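Local structure of OBG-type G domain-containing protein (Pyrococcus horikoshii, 2E87) at residues V56-L61 against I104-E109; K63-T68 against G97-I102; G174-G179 against C260-E265; Y252-S257 against E266-F271. The protein binds GDP through an Obg-type G domain joined to a NOG1-like helical domain and is probably a GTP-binding protein of otherwise unknown function. All coordinates share one frame; numbering follows the deposited sequence.

Contact 1: residues V56-L61 against I104-E109; sequences VVRDNL and IIRELE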
# COMPACT_ATOMS: atom_id res chain seq x y z
N VAL A 56 27.32 -13.57 -3.29
CA VAL A 56 26.09 -14.23 -2.90
C VAL A 56 25.30 -13.36 -1.94
O VAL A 56 24.10 -13.22 -2.08
CB VAL A 56 26.41 -15.61 -2.28
CG1 VAL A 56 25.18 -16.19 -1.61
CG2 VAL A 56 26.88 -16.53 -3.38
N VAL A 57 25.99 -12.76 -0.97
CA VAL A 57 25.30 -11.90 -0.02
C VAL A 57 24.73 -10.67 -0.70
O VAL A 57 23.56 -10.33 -0.53
CB VAL A 57 26.24 -11.45 1.11
CG1 VAL A 57 25.58 -10.34 1.92
CG2 VAL A 57 26.60 -12.62 2.00
N ARG A 58 25.56 -9.99 -1.49
CA ARG A 58 25.13 -8.78 -2.16
C ARG A 58 24.02 -9.04 -3.16
O ARG A 58 23.12 -8.23 -3.31
CB ARG A 58 26.32 -8.09 -2.80
CG ARG A 58 27.21 -7.37 -1.78
CD ARG A 58 28.65 -7.23 -2.27
NE ARG A 58 28.68 -6.60 -3.57
CZ ARG A 58 29.20 -7.16 -4.66
NH1 ARG A 58 29.74 -8.37 -4.60
NH2 ARG A 58 29.15 -6.51 -5.81
N ASP A 59 24.05 -10.19 -3.82
CA ASP A 59 23.01 -10.49 -4.79
C ASP A 59 21.66 -10.70 -4.11
O ASP A 59 20.66 -10.15 -4.56
CB ASP A 59 23.37 -11.72 -5.61
CG ASP A 59 24.50 -11.45 -6.59
OD1 ASP A 59 24.88 -10.26 -6.78
OD2 ASP A 59 25.01 -12.43 -7.18
N ASN A 60 21.63 -11.47 -3.02
CA ASN A 60 20.36 -11.69 -2.34
C ASN A 60 19.83 -10.39 -1.73
O ASN A 60 18.67 -10.03 -1.93
CB ASN A 60 20.49 -12.79 -1.27
CG ASN A 60 20.56 -14.21 -1.87
OD1 ASN A 60 19.54 -14.87 -2.08
ND2 ASN A 60 21.78 -14.67 -2.16
N LEU A 61 20.69 -9.64 -1.03
CA LEU A 61 20.22 -8.40 -0.45
C LEU A 61 19.74 -7.41 -1.51
O LEU A 61 18.67 -6.82 -1.36
CB LEU A 61 21.32 -7.75 0.39
CG LEU A 61 21.73 -8.53 1.65
CD1 LEU A 61 22.93 -7.84 2.24
CD2 LEU A 61 20.57 -8.60 2.67
N ILE A 104 29.14 -1.87 2.64
CA ILE A 104 30.29 -2.25 3.46
C ILE A 104 30.90 -3.58 3.01
O ILE A 104 32.12 -3.78 3.09
CB ILE A 104 29.90 -2.40 4.92
CG1 ILE A 104 28.87 -1.34 5.29
CG2 ILE A 104 31.13 -2.26 5.79
CD1 ILE A 104 29.29 0.08 4.92
N ILE A 105 30.06 -4.50 2.56
CA ILE A 105 30.54 -5.81 2.12
C ILE A 105 31.35 -5.71 0.84
O ILE A 105 32.34 -6.43 0.67
CB ILE A 105 29.36 -6.78 1.95
CG1 ILE A 105 28.88 -7.21 3.34
CG2 ILE A 105 29.76 -7.98 1.12
CD1 ILE A 105 27.59 -7.97 3.33
N ARG A 106 30.93 -4.82 -0.05
CA ARG A 106 31.64 -4.61 -1.30
C ARG A 106 33.02 -4.03 -0.96
O ARG A 106 34.04 -4.43 -1.51
CB ARG A 106 30.87 -3.62 -2.18
CG ARG A 106 31.62 -3.22 -3.42
CD ARG A 106 31.90 -4.43 -4.30
NE ARG A 106 33.17 -4.31 -5.00
CZ ARG A 106 33.59 -5.16 -5.93
NH1 ARG A 106 32.84 -6.20 -6.27
NH2 ARG A 106 34.78 -4.98 -6.50
N GLU A 107 33.02 -3.08 -0.04
CA GLU A 107 34.25 -2.44 0.39
C GLU A 107 35.16 -3.45 1.08
O GLU A 107 36.37 -3.48 0.86
CB GLU A 107 33.91 -1.29 1.34
CG GLU A 107 35.07 -0.45 1.80
CD GLU A 107 34.67 0.50 2.91
OE1 GLU A 107 33.56 1.09 2.82
OE2 GLU A 107 35.46 0.67 3.87
N LEU A 108 34.58 -4.29 1.94
CA LEU A 108 35.38 -5.28 2.63
C LEU A 108 35.98 -6.26 1.63
O LEU A 108 37.14 -6.63 1.74
CB LEU A 108 34.54 -6.03 3.67
CG LEU A 108 34.14 -5.19 4.88
CD1 LEU A 108 33.14 -5.94 5.76
CD2 LEU A 108 35.40 -4.84 5.67
N GLU A 109 35.20 -6.66 0.64
CA GLU A 109 35.67 -7.58 -0.38
C GLU A 109 36.91 -7.04 -1.09
O GLU A 109 37.94 -7.70 -1.16
CB GLU A 109 34.59 -7.84 -1.43
CG GLU A 109 35.13 -8.53 -2.67
CD GLU A 109 34.10 -8.67 -3.78
OE1 GLU A 109 33.09 -7.95 -3.76
OE2 GLU A 109 34.32 -9.50 -4.68
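Two arginines from facing helices come together here with like charges close, Arg58 NH2 lying 3.7 Å from Arg106 NH1, and the carboxylate of Glu109, close to both, probably offsets part of their charge. The setting is the antiparallel packing of helices 38-67 and 88-117 in the NOG1-type N-terminal helical bundle; the short segments run at 162° to each other with their axes 10.4 Å apart. Arg58 reaches across from 56-61 with its CG anti to the carbonyl carbon and a bend at chi3 (53°), which turns the guanidinium over the side of the opposing helix. The CD methylene of Arg106 lies over one face of that guanidinium. The two guanidinium planes stand 73° apart, and Arg58 NH2 lies at the edge of the Arg106 group, near its plane. Glu109, extended beyond CG, brings OE1 to 3.5 Å from Arg58 NH1 and 3.1 Å from Arg106 NH1. In both salt bridges the oxygen sits well out of the guanidinium plane, so the attraction is one of charge without a directed N-H. Ser54 OG, hydrogen-bonded to OE1, further holds the carboxylate in place. Arg58 NE is buried with no polar partner in the model. Beneath the charges the contact is apolar: Ile105 and Arg58 slide past each other in opposite directions, CG2 of Ile105 resting 3.6 Å from CD of Arg58. Val57, which also packs on helices 14-30 and 122-142, crosses Ile105 at about a right angle, its CG1 meeting Ile105 CD1 at 3.4 Å.

Contact 2: residues K63-T68 against G97-I102; sequences KVLERT and GIDWAI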
# COMPACT_ATOMS: atom_id res chain seq x y z
N LYS A 63 18.46 -7.91 -4.28
CA LYS A 63 17.19 -8.35 -4.84
C LYS A 63 16.04 -7.74 -4.06
O LYS A 63 14.98 -7.46 -4.62
CB LYS A 63 17.09 -9.88 -4.80
CG LYS A 63 15.67 -10.42 -5.03
CD LYS A 63 15.56 -11.95 -4.88
CE LYS A 63 16.05 -12.71 -6.12
NZ LYS A 63 15.78 -14.19 -6.05
N VAL A 64 16.23 -7.56 -2.75
CA VAL A 64 15.22 -6.97 -1.88
C VAL A 64 14.99 -5.50 -2.21
O VAL A 64 13.85 -5.02 -2.27
CB VAL A 64 15.64 -7.04 -0.39
CG1 VAL A 64 14.56 -6.46 0.47
CG2 VAL A 64 15.92 -8.48 0.01
N LEU A 65 16.08 -4.77 -2.42
CA LEU A 65 16.00 -3.36 -2.75
C LEU A 65 15.41 -3.13 -4.14
O LEU A 65 14.71 -2.14 -4.36
CB LEU A 65 17.39 -2.72 -2.72
CG LEU A 65 18.23 -2.79 -1.45
CD1 LEU A 65 19.57 -2.12 -1.69
CD2 LEU A 65 17.48 -2.10 -0.31
N GLU A 66 15.68 -4.04 -5.07
CA GLU A 66 15.18 -3.88 -6.44
C GLU A 66 13.72 -4.26 -6.63
O GLU A 66 13.00 -3.56 -7.33
CB GLU A 66 16.06 -4.67 -7.42
CG GLU A 66 17.55 -4.27 -7.38
CD GLU A 66 18.44 -5.10 -8.32
OE1 GLU A 66 18.11 -6.28 -8.58
OE2 GLU A 66 19.47 -4.56 -8.77
N ARG A 67 13.28 -5.34 -6.01
CA ARG A 67 11.91 -5.79 -6.18
C ARG A 67 10.86 -5.18 -5.26
O ARG A 67 9.68 -5.49 -5.38
CB ARG A 67 11.85 -7.31 -6.07
CG ARG A 67 12.71 -8.03 -7.10
CD ARG A 67 12.43 -9.51 -7.04
NE ARG A 67 13.33 -10.29 -7.89
CZ ARG A 67 13.41 -11.61 -7.84
NH1 ARG A 67 12.65 -12.29 -6.98
NH2 ARG A 67 14.25 -12.26 -8.63
N THR A 68 11.29 -4.34 -4.34
CA THR A 68 10.34 -3.71 -3.44
C THR A 68 10.17 -2.30 -3.98
O THR A 68 11.14 -1.59 -4.18
CB THR A 68 10.86 -3.65 -1.99
OG1 THR A 68 11.35 -4.94 -1.61
CG2 THR A 68 9.76 -3.24 -1.04
N GLY A 97 19.25 -0.03 5.90
CA GLY A 97 20.20 -0.89 6.57
C GLY A 97 20.71 -1.92 5.57
O GLY A 97 21.87 -2.32 5.61
N ILE A 98 19.85 -2.35 4.66
CA ILE A 98 20.23 -3.33 3.65
C ILE A 98 21.27 -2.70 2.70
O ILE A 98 22.32 -3.27 2.46
CB ILE A 98 18.99 -3.82 2.88
CG1 ILE A 98 18.13 -4.68 3.81
CG2 ILE A 98 19.39 -4.62 1.68
CD1 ILE A 98 16.95 -5.36 3.12
N ASP A 99 20.97 -1.51 2.21
CA ASP A 99 21.87 -0.80 1.31
C ASP A 99 23.22 -0.59 1.98
O ASP A 99 24.28 -0.73 1.36
CB ASP A 99 21.26 0.56 0.91
CG ASP A 99 22.24 1.45 0.17
OD1 ASP A 99 23.02 2.17 0.84
OD2 ASP A 99 22.25 1.42 -1.08
N TRP A 100 23.19 -0.24 3.26
CA TRP A 100 24.41 -0.03 4.01
C TRP A 100 25.23 -1.32 4.02
O TRP A 100 26.43 -1.30 3.76
CB TRP A 100 24.07 0.41 5.44
CG TRP A 100 25.26 0.39 6.36
CD1 TRP A 100 26.23 1.35 6.46
CD2 TRP A 100 25.66 -0.67 7.24
NE1 TRP A 100 27.21 0.94 7.34
CE2 TRP A 100 26.88 -0.30 7.83
CE3 TRP A 100 25.09 -1.91 7.58
CZ2 TRP A 100 27.56 -1.12 8.74
CZ3 TRP A 100 25.77 -2.73 8.48
CH2 TRP A 100 26.99 -2.32 9.05
N ALA A 101 24.59 -2.45 4.31
CA ALA A 101 25.27 -3.74 4.37
C ALA A 101 25.91 -4.11 3.03
O ALA A 101 27.05 -4.59 2.98
CB ALA A 101 24.29 -4.83 4.81
N ILE A 102 25.19 -3.86 1.94
CA ILE A 102 25.68 -4.16 0.61
C ILE A 102 26.94 -3.36 0.35
O ILE A 102 27.92 -3.86 -0.20
CB ILE A 102 24.64 -3.79 -0.47
CG1 ILE A 102 23.46 -4.74 -0.36
CG2 ILE A 102 25.27 -3.86 -1.84
CD1 ILE A 102 22.36 -4.45 -1.34
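Within the NOG1-type N-terminal helical bundle, the C-terminal part of helix 38-67 packs against the N-terminal half of helix 88-117, chiefly through aliphatic side chains. The segments cross at 135°, with an axis separation of 10.3 Å. Leu65 is at the centre of the contact: its CG stands anti to the carbonyl carbon (chi1 -57°), and its two methyls divide between successive turns of the other helix. Leu65 and Ile98 slide past each other in opposite directions, CD2 of Leu65 touching Ile98 CG2 at 3.7 Å, while CD1 of Leu65 reaches Ile102 CD1 tip to tip, also at 3.7 Å, and rests over the backbone at Asp99 CA, 4.0 Å away. Ile98 works with both branches, for its CD1 turns to Val64 and meets CG1 at 3.7 Å, the two side chains crossing at about a right angle. Thr68 OG1 donates a hydrogen bond of 2.6 Å to Val64 O, in the plane of that carbonyl, tying the Thr68 side chain back to the backbone four residues earlier. Asp99 directs its carboxylate to a salt bridge with Arg103. Met95 extends the apolar seam by touching Val64, Leu65 and Thr68, whereas Trp100 and Ala101 on another side of helix 88-117 pack against helix 122-142.

Contact 3: residues G174-G179 against C260-E265; sequences GHPNVG and CGFPLE. With GDP (guanosine-5'-diphosphate), chain F.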
# COMPACT_ATOMS: atom_id res chain seq x y z
N GLY A 174 -21.94 7.40 6.01
CA GLY A 174 -23.17 7.46 6.77
C GLY A 174 -23.16 6.40 7.85
O GLY A 174 -22.37 5.45 7.78
N HIS A 175 -24.04 6.55 8.84
CA HIS A 175 -24.15 5.61 9.95
C HIS A 175 -24.45 4.19 9.49
O HIS A 175 -24.79 3.94 8.33
CB HIS A 175 -25.27 6.03 10.92
CG HIS A 175 -24.84 7.01 11.96
ND1 HIS A 175 -25.10 8.36 11.86
CD2 HIS A 175 -24.15 6.84 13.11
CE1 HIS A 175 -24.60 8.98 12.92
NE2 HIS A 175 -24.01 8.08 13.69
N PRO A 176 -24.34 3.24 10.41
CA PRO A 176 -24.61 1.85 10.04
C PRO A 176 -26.09 1.71 9.73
O PRO A 176 -26.92 2.39 10.33
CB PRO A 176 -24.22 1.08 11.29
CG PRO A 176 -23.18 1.99 11.95
CD PRO A 176 -23.83 3.32 11.79
N ASN A 177 -26.40 0.85 8.77
CA ASN A 177 -27.77 0.56 8.37
C ASN A 177 -28.50 1.69 7.66
O ASN A 177 -29.73 1.65 7.60
CB ASN A 177 -28.62 0.14 9.57
CG ASN A 177 -27.94 -0.88 10.45
OD1 ASN A 177 -27.52 -1.94 9.99
ND2 ASN A 177 -27.83 -0.57 11.74
N VAL A 178 -27.80 2.69 7.14
CA VAL A 178 -28.53 3.74 6.44
C VAL A 178 -28.75 3.41 4.97
O VAL A 178 -29.47 4.11 4.28
CB VAL A 178 -27.83 5.12 6.54
CG1 VAL A 178 -27.73 5.56 7.98
CG2 VAL A 178 -26.46 5.06 5.88
N GLY A 179 -28.11 2.35 4.48
CA GLY A 179 -28.26 1.96 3.09
C GLY A 179 -27.04 2.10 2.20
O GLY A 179 -27.16 2.06 0.97
N CYS A 260 -32.48 3.10 10.90
CA CYS A 260 -31.09 2.66 10.98
C CYS A 260 -30.69 2.52 12.46
O CYS A 260 -29.73 1.82 12.79
CB CYS A 260 -30.18 3.66 10.29
SG CYS A 260 -30.35 5.35 10.95
N GLY A 261 -31.42 3.21 13.34
CA GLY A 261 -31.14 3.15 14.76
C GLY A 261 -30.32 4.34 15.26
O GLY A 261 -29.60 4.25 16.24
N PHE A 262 -30.43 5.47 14.57
CA PHE A 262 -29.71 6.66 14.94
C PHE A 262 -30.58 7.84 14.67
O PHE A 262 -31.04 8.02 13.54
CB PHE A 262 -28.40 6.81 14.14
CG PHE A 262 -27.42 5.71 14.38
CD1 PHE A 262 -27.50 4.53 13.67
CD2 PHE A 262 -26.45 5.83 15.37
CE1 PHE A 262 -26.64 3.47 13.95
CE2 PHE A 262 -25.59 4.79 15.66
CZ PHE A 262 -25.68 3.60 14.96
N PRO A 263 -30.85 8.66 15.71
CA PRO A 263 -31.68 9.86 15.62
C PRO A 263 -31.12 10.78 14.54
O PRO A 263 -29.91 10.80 14.31
CB PRO A 263 -31.56 10.50 17.01
CG PRO A 263 -31.28 9.34 17.90
CD PRO A 263 -30.37 8.45 17.09
N LEU A 264 -32.00 11.55 13.91
CA LEU A 264 -31.58 12.49 12.88
C LEU A 264 -30.48 13.43 13.36
O LEU A 264 -29.56 13.72 12.60
CB LEU A 264 -32.78 13.31 12.41
CG LEU A 264 -32.49 14.39 11.38
CD1 LEU A 264 -32.02 13.77 10.08
CD2 LEU A 264 -33.74 15.21 11.16
N GLU A 265 -30.55 13.91 14.61
CA GLU A 265 -29.53 14.82 15.14
C GLU A 265 -28.14 14.17 15.17
O GLU A 265 -27.14 14.82 14.90
CB GLU A 265 -29.89 15.30 16.55
CG GLU A 265 -31.33 15.77 16.76
CD GLU A 265 -32.30 14.62 17.08
OE1 GLU A 265 -32.10 13.90 18.12
OE2 GLU A 265 -33.26 14.45 16.29
PB GDP F . -25.30 0.08 5.44
O1B GDP F . -25.03 -0.58 6.78
O2B GDP F . -25.28 1.70 5.55
O3B GDP F . -24.68 -0.55 4.19
O3A GDP F . -26.85 -0.21 5.24
PA GDP F . -27.58 -1.29 4.28
O1A GDP F . -27.25 -1.05 2.84
O2A GDP F . -27.11 -2.78 4.72
O5' GDP F . -29.16 -1.10 4.50
C5' GDP F . -29.46 -1.38 5.88
C4' GDP F . -30.91 -1.88 6.00
O4' GDP F . -31.83 -0.87 5.43
C3' GDP F . -31.23 -3.15 5.21
O3' GDP F . -31.95 -4.30 5.65
C2' GDP F . -31.60 -2.59 3.82
O2' GDP F . -32.47 -3.55 3.19
C1' GDP F . -32.52 -1.47 4.27
N9 GDP F . -32.71 -0.44 3.24
C8 GDP F . -31.78 0.06 2.37
N7 GDP F . -32.32 0.97 1.60
C5 GDP F . -33.62 1.11 1.93
C6 GDP F . -34.70 1.93 1.44
O6 GDP F . -34.53 2.73 0.53
N1 GDP F . -35.94 1.80 2.04
C2 GDP F . -36.14 0.90 3.08
N2 GDP F . -37.37 0.79 3.65
N3 GDP F . -35.15 0.14 3.53
C4 GDP F . -33.89 0.21 2.99
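From His175 to Val178 the backbone makes a type II beta turn, with Asn177 at positive phi (68°), and Gly179 then takes the N-cap position of the helix that follows; Asn177 CA lies 4.7 Å from Cys260 CA. His175 and Phe262 form an offset stack, ring centroids 4.2 Å apart and planes at 20°, in which CD2 of His175 lies over the Phe262 face. Each CB also sits above the partner ring as a CH-pi contact, and CD of Pro176 approaches Phe262 CE1 at 3.5 Å. The turn belongs to the P-loop (Walker A) that wraps the phosphates of GDP, and its backbone amides do the gripping. Asn177 N donates to GDP O1B at 2.8 Å, Val178 N weakly to O2B, and Gly179 N divides between O2B and O3A, the latter at 3.0 Å. While the amides face the nucleotide, the Asn177 side chain turns to the other segment: ND2 gives a fairly straight hydrogen bond (158°) to Cys260 O, 3.2 Å away and met on a lone pair. Cys260 CB packs against the carbonyl oxygens of Pro176 and Asn177 and against Val178 CG1, the last at 3.9 Å, while Cys260 N is held by Asp255 OD2.

Contact 4: residues Y252-S257 against E266-F271; sequences YIFDPS and EQIHLF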
# COMPACT_ATOMS: atom_id res chain seq x y z
N TYR A 252 -23.02 11.19 0.95
CA TYR A 252 -23.38 11.02 2.35
C TYR A 252 -24.86 10.71 2.44
O TYR A 252 -25.70 11.51 2.03
CB TYR A 252 -23.10 12.29 3.14
CG TYR A 252 -23.09 12.01 4.62
CD1 TYR A 252 -21.90 11.70 5.27
CD2 TYR A 252 -24.28 11.94 5.34
CE1 TYR A 252 -21.89 11.32 6.61
CE2 TYR A 252 -24.28 11.56 6.68
CZ TYR A 252 -23.07 11.25 7.30
OH TYR A 252 -23.04 10.87 8.62
N ILE A 253 -25.18 9.53 2.98
CA ILE A 253 -26.56 9.12 3.11
C ILE A 253 -27.14 9.34 4.50
O ILE A 253 -26.55 8.92 5.50
CB ILE A 253 -26.73 7.62 2.80
CG1 ILE A 253 -26.16 7.27 1.42
CG2 ILE A 253 -28.21 7.26 2.87
CD1 ILE A 253 -26.26 5.79 1.07
N PHE A 254 -28.29 10.01 4.54
CA PHE A 254 -29.04 10.26 5.77
C PHE A 254 -30.25 9.31 5.72
O PHE A 254 -30.72 8.99 4.63
CB PHE A 254 -29.62 11.68 5.82
CG PHE A 254 -28.63 12.75 6.19
CD1 PHE A 254 -28.06 13.54 5.21
CD2 PHE A 254 -28.32 12.98 7.53
CE1 PHE A 254 -27.18 14.56 5.56
CE2 PHE A 254 -27.45 13.99 7.88
CZ PHE A 254 -26.87 14.79 6.90
N ASP A 255 -30.73 8.88 6.88
CA ASP A 255 -31.91 8.02 6.97
C ASP A 255 -32.92 8.75 7.85
O ASP A 255 -32.94 8.58 9.07
CB ASP A 255 -31.57 6.65 7.59
CG ASP A 255 -32.83 5.82 7.89
OD1 ASP A 255 -33.92 6.21 7.43
OD2 ASP A 255 -32.72 4.79 8.59
N PRO A 256 -33.77 9.59 7.25
CA PRO A 256 -34.78 10.36 7.99
C PRO A 256 -35.76 9.54 8.82
O PRO A 256 -36.38 10.06 9.74
CB PRO A 256 -35.49 11.15 6.90
CG PRO A 256 -34.46 11.26 5.83
CD PRO A 256 -33.84 9.89 5.81
N SER A 257 -35.91 8.26 8.49
CA SER A 257 -36.83 7.38 9.20
C SER A 257 -36.26 6.97 10.57
O SER A 257 -37.00 6.60 11.49
CB SER A 257 -37.06 6.12 8.38
OG SER A 257 -36.05 5.16 8.65
N GLU A 266 -28.08 12.89 15.54
CA GLU A 266 -26.80 12.18 15.58
C GLU A 266 -26.23 11.99 14.16
O GLU A 266 -25.02 12.05 13.96
CB GLU A 266 -26.96 10.83 16.27
CG GLU A 266 -27.23 10.90 17.78
CD GLU A 266 -27.26 9.53 18.43
OE1 GLU A 266 -26.83 8.55 17.78
OE2 GLU A 266 -27.69 9.43 19.59
N GLN A 267 -27.10 11.78 13.19
CA GLN A 267 -26.65 11.61 11.82
C GLN A 267 -26.10 12.94 11.36
O GLN A 267 -25.10 12.98 10.64
CB GLN A 267 -27.80 11.18 10.90
CG GLN A 267 -28.31 9.78 11.13
CD GLN A 267 -29.51 9.45 10.25
OE1 GLN A 267 -29.46 9.60 9.03
NE2 GLN A 267 -30.61 9.01 10.87
N ILE A 268 -26.73 14.04 11.76
CA ILE A 268 -26.22 15.35 11.36
C ILE A 268 -24.84 15.61 11.99
O ILE A 268 -23.94 16.15 11.36
CB ILE A 268 -27.19 16.50 11.74
CG1 ILE A 268 -28.35 16.56 10.75
CG2 ILE A 268 -26.48 17.84 11.73
CD1 ILE A 268 -29.47 17.50 11.19
N HIS A 269 -24.66 15.22 13.25
CA HIS A 269 -23.36 15.46 13.86
C HIS A 269 -22.29 14.74 13.08
O HIS A 269 -21.24 15.31 12.80
CB HIS A 269 -23.35 15.00 15.31
CG HIS A 269 -24.16 15.86 16.22
ND1 HIS A 269 -24.54 15.47 17.49
CD2 HIS A 269 -24.67 17.11 16.05
CE1 HIS A 269 -25.24 16.43 18.06
NE2 HIS A 269 -25.33 17.44 17.21
N LEU A 270 -22.57 13.50 12.71
CA LEU A 270 -21.60 12.71 11.96
C LEU A 270 -21.33 13.35 10.61
O LEU A 270 -20.18 13.46 10.19
CB LEU A 270 -22.10 11.27 11.76
CG LEU A 270 -21.03 10.35 11.18
CD1 LEU A 270 -19.85 10.26 12.15
CD2 LEU A 270 -21.62 8.97 10.94
N PHE A 271 -22.39 13.78 9.94
CA PHE A 271 -22.21 14.40 8.64
C PHE A 271 -21.25 15.59 8.76
O PHE A 271 -20.35 15.77 7.93
CB PHE A 271 -23.54 14.90 8.09
CG PHE A 271 -23.38 15.90 6.99
CD1 PHE A 271 -23.09 15.50 5.70
CD2 PHE A 271 -23.45 17.26 7.28
CE1 PHE A 271 -22.85 16.44 4.70
CE2 PHE A 271 -23.21 18.21 6.28
CZ PHE A 271 -22.91 17.79 4.99
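With CG anti to the carbonyl carbon (chi1 -70°) and the chain extended beyond it, Gln267 carries its amide from the helix to the end of strand 249-254, while Tyr252 and Phe271, each with CG anti to the backbone N, bring their rings together. The Gln267 amide makes a two-point grip on the backbone of Asp255. OE1 accepts from Asp255 N at 2.6 Å, almost perfectly straight (177°) and on a lone pair; NE2 donates to Asp255 O at 3.0 Å, approaching from above that carbonyl plane. NE2 has a second acceptor in Phe262 O, so this buried amide is fixed in rotation. Asp255 in turn closes an Asx turn, its OD1 accepting from Ser257 N at 3.0 Å and from Ser257 OG, while OD2 pairs with Lys289. Further along, the edge of Phe271 points at the face of Tyr252, centroids 5.2 Å apart and planes at 81°, with Phe271 CB also above the Tyr252 ring. Phe254 completes the aromatic cluster, its CZ 3.5 Å from Phe271 CB and its ring edge at the Ile268 backbone. The Tyr252 hydroxyl oxygen packs against Leu270 CG at 3.3 Å. The strand and helix run nearly antiparallel, as in the first half of the beta-alpha-beta unit 249-254, 264-277, 283-287; in the sheet the strand lies between 169-173 and 283-287, and helix 295-307 packs against Phe254 and Ile268.

How the contacts relate
The four contacts form two pairs in two separate domains. Contacts 1 and 2, with centres 10 Å apart, are successive sections of one seam between helices 38-67 and 88-117; contact 2 lies nearer the connection between them, and Leu61 and Ile102 join the two. Contacts 3 and 4 follow later in the chain, their segments alternating in sequence and their centres only 6 Å apart. Both use helix 264-277, and Asp255 and Gln267 each bond to the backbone of 260-265, so the segment that packs on the nucleotide loop in contact 3 is tied to the strand and helix of contact 4. Centres of contacts 1 and 3 lie about 59 Å apart, so the helical bundle seam is remote from bound GDP.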